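Local coordinates for haloacid dehalogenase-like hydrolase (Bacteroides thetaiotaomicron, PDB 2RBK), which is probably a magnesium-dependent phosphatase of the haloacid dehalogenase superfamily, transferring phosphoryl groups through a trigonal-bipyramidal state, at residues A[91-94]-A[95-99]. Numbering follows the deposited sequence.
Sequences KAMA and AFCEK
Met93 and Cys97, one turn apart on helix 87-100, bring their sulfur atoms together on the buried side of the helix, with Met93 SD 3.8 Å from Cys97 SG. Met93 CG lies anti to the backbone N (chi1 -176°) and the bend at chi2 (60°) brings SD toward the cysteine; a further bend at chi3 sets only where the methyl CE goes. Beneath the sulfurs the backbone follows the i to i+4 pattern of an alpha-helix, and Cys97 N donates to Met93 O over 2.9 Å in a nearly straight bond (171°). This face is tightly packed: Met93 meets Met150 and Pro152 of strand 149-152 as well as Val162 of helix 156-162, against which Phe96 also lies, while Ala94 and Cys97 touch Phe139 of helix 139-143.

The solvent side is more open. Ala95 presents just a methyl there, its CB 3.5 Å from Lys91 O. Glu98, which also touches Phe139, extends beyond CG, and a water donates to its OE1 at a short 2.5 Å and, weakly, to Ala94 O at 3.2 Å. Ala94 O already accepts from Glu98 N at 3.0 Å, giving it two donors. The amphipathic helix thus packs, away from the metal site, on the sheet of what is probably the cap domain, as in Cof-type phosphatases, through mainly apolar contacts and a hydrogen bond from Lys91 NZ to Ser143 O, burying its sulfurs while its carboxyl group meets water.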
ATOM      1  N   LYS A  91       6.738   4.711 -20.553  1.00 11.47           N
ATOM      2  CA  LYS A  91       6.947   5.851 -21.468  1.00 12.51           C
ATOM      3  C   LYS A  91       5.646   6.574 -21.728  1.00 12.95           C
ATOM      4  O   LYS A  91       5.634   7.817 -21.765  1.00 13.52           O
ATOM      5  CB  LYS A  91       7.570   5.384 -22.784  1.00 14.54           C
ATOM      6  CG  LYS A  91       8.997   4.851 -22.673  1.00 16.78           C
ATOM      7  CD  LYS A  91       9.616   4.463 -23.987  1.00 24.80           C
ATOM      8  CE  LYS A  91      11.004   3.896 -23.938  1.00 28.37           C
ATOM      9  NZ  LYS A  91      12.070   4.524 -23.113  1.00 40.98           N
ATOM     10  N   ALA A  92       4.539   5.845 -21.866  1.00 12.83           N
ATOM     11  CA  ALA A  92       3.256   6.503 -22.142  1.00 13.53           C
ATOM     12  C   ALA A  92       2.768   7.296 -20.964  1.00 12.59           C
ATOM     13  O   ALA A  92       2.245   8.414 -21.112  1.00 13.30           O
ATOM     14  CB  ALA A  92       2.220   5.490 -22.582  1.00 16.01           C
ATOM     15  N   MET A  93       2.948   6.781 -19.746  1.00 12.22           N
ATOM     16  CA  MET A  93       2.596   7.550 -18.558  1.00 12.92           C
ATOM     17  C   MET A  93       3.447   8.805 -18.409  1.00 13.20           C
ATOM     18  O   MET A  93       2.910   9.885 -18.120  1.00 13.16           O
ATOM     19  CB  MET A  93       2.731   6.639 -17.326  1.00 13.65           C
ATOM     20  CG  MET A  93       2.277   7.383 -16.069  1.00 16.93           C
ATOM     21  SD  MET A  93       0.602   8.007 -15.975  1.00 17.38           S
ATOM     22  CE  MET A  93      -0.332   6.484 -15.972  1.00 19.01           C
ATOM     23  N   ALA A  94       4.737   8.678 -18.641  1.00 12.72           N
ATOM     24  CA  ALA A  94       5.624   9.841 -18.561  1.00 13.45           C
ATOM     25  C   ALA A  94       5.210  10.894 -19.603  1.00 13.65           C
ATOM     26  O   ALA A  94       5.166  12.084 -19.261  1.00 14.82           O
ATOM     27  CB  ALA A  94       7.063   9.423 -18.775  1.00 12.97           C
ATOM     28  N   ALA A  95       4.898  10.497 -20.811  1.00 13.27           N
ATOM     29  CA  ALA A  95       4.507  11.437 -21.846  1.00 13.63           C
ATOM     30  C   ALA A  95       3.204  12.107 -21.452  1.00 14.05           C
ATOM     31  O   ALA A  95       3.036  13.314 -21.666  1.00 14.67           O
ATOM     32  CB  ALA A  95       4.382  10.721 -23.190  1.00 15.33           C
ATOM     33  N   PHE A  96       2.229  11.372 -20.947  1.00 13.15           N
ATOM     34  CA  PHE A  96       0.921  11.886 -20.578  1.00 14.18           C
ATOM     35  C   PHE A  96       1.077  12.928 -19.490  1.00 14.32           C
ATOM     36  O   PHE A  96       0.562  14.009 -19.571  1.00 15.89           O
ATOM     37  CB  PHE A  96       0.003  10.754 -20.115  1.00 14.83           C
ATOM     38  CG  PHE A  96      -1.355  11.223 -19.633  1.00 16.89           C
ATOM     39  CD1 PHE A  96      -2.336  11.477 -20.577  1.00 18.79           C
ATOM     40  CD2 PHE A  96      -1.633  11.431 -18.303  1.00 18.78           C
ATOM     41  CE1 PHE A  96      -3.601  11.921 -20.167  1.00 20.78           C
ATOM     42  CE2 PHE A  96      -2.895  11.864 -17.902  1.00 21.96           C
ATOM     43  CZ  PHE A  96      -3.854  12.109 -18.851  1.00 21.11           C
ATOM     44  N   CYS A  97       1.816  12.548 -18.443  1.00 14.70           N
ATOM     45  CA  CYS A  97       1.990  13.483 -17.321  1.00 14.90           C
ATOM     46  C   CYS A  97       2.725  14.751 -17.719  1.00 15.29           C
ATOM     47  O   CYS A  97       2.358  15.868 -17.302  1.00 16.93           O
ATOM     48  CB  CYS A  97       2.678  12.855 -16.123  1.00 13.70           C
ATOM     49  SG  CYS A  97       1.671  11.553 -15.338  1.00 14.41           S
ATOM     50  N   GLU A  98       3.770  14.604 -18.548  1.00 15.57           N
ATOM     51  CA  GLU A  98       4.492  15.788 -18.978  1.00 17.34           C
ATOM     52  C   GLU A  98       3.604  16.694 -19.819  1.00 18.27           C
ATOM     53  O   GLU A  98       3.606  17.932 -19.631  1.00 21.36           O
ATOM     54  CB  GLU A  98       5.742  15.357 -19.785  1.00 18.73           C
ATOM     55  CG  GLU A  98       6.620  16.533 -20.172  1.00 21.16           C
ATOM     56  CD  GLU A  98       7.974  16.260 -20.745  1.00 25.83           C
ATOM     57  OE1 GLU A  98       8.440  15.167 -21.095  1.00 33.76           O
ATOM     58  OE2 GLU A  98       8.658  17.335 -20.845  1.00 38.99           O
ATOM     59  N   LYS A  99       2.840  16.127 -20.734  1.00 18.88           N
ATOM     60  CA  LYS A  99       1.926  16.911 -21.567  1.00 22.19           C
ATOM     61  C   LYS A  99       0.849  17.622 -20.771  1.00 21.51           C
ATOM     62  O   LYS A  99       0.456  18.775 -21.016  1.00 23.34           O
ATOM     63  CB  LYS A  99       1.295  15.962 -22.602  1.00 26.13           C
ATOM     64  CG  LYS A  99       0.175  16.542 -23.473  1.00 31.59           C
ATOM     65  CD  LYS A  99      -0.556  15.513 -24.365  1.00 35.81           C
ATOM     66  CE  LYS A  99      -1.524  14.664 -23.512  1.00 42.21           C
ATOM     67  NZ  LYS A  99      -1.509  13.205 -23.830  1.00 51.97           N
TER
HETATM   68  O   HOH W   1       7.544  12.852 -21.183  1.00 36.84           O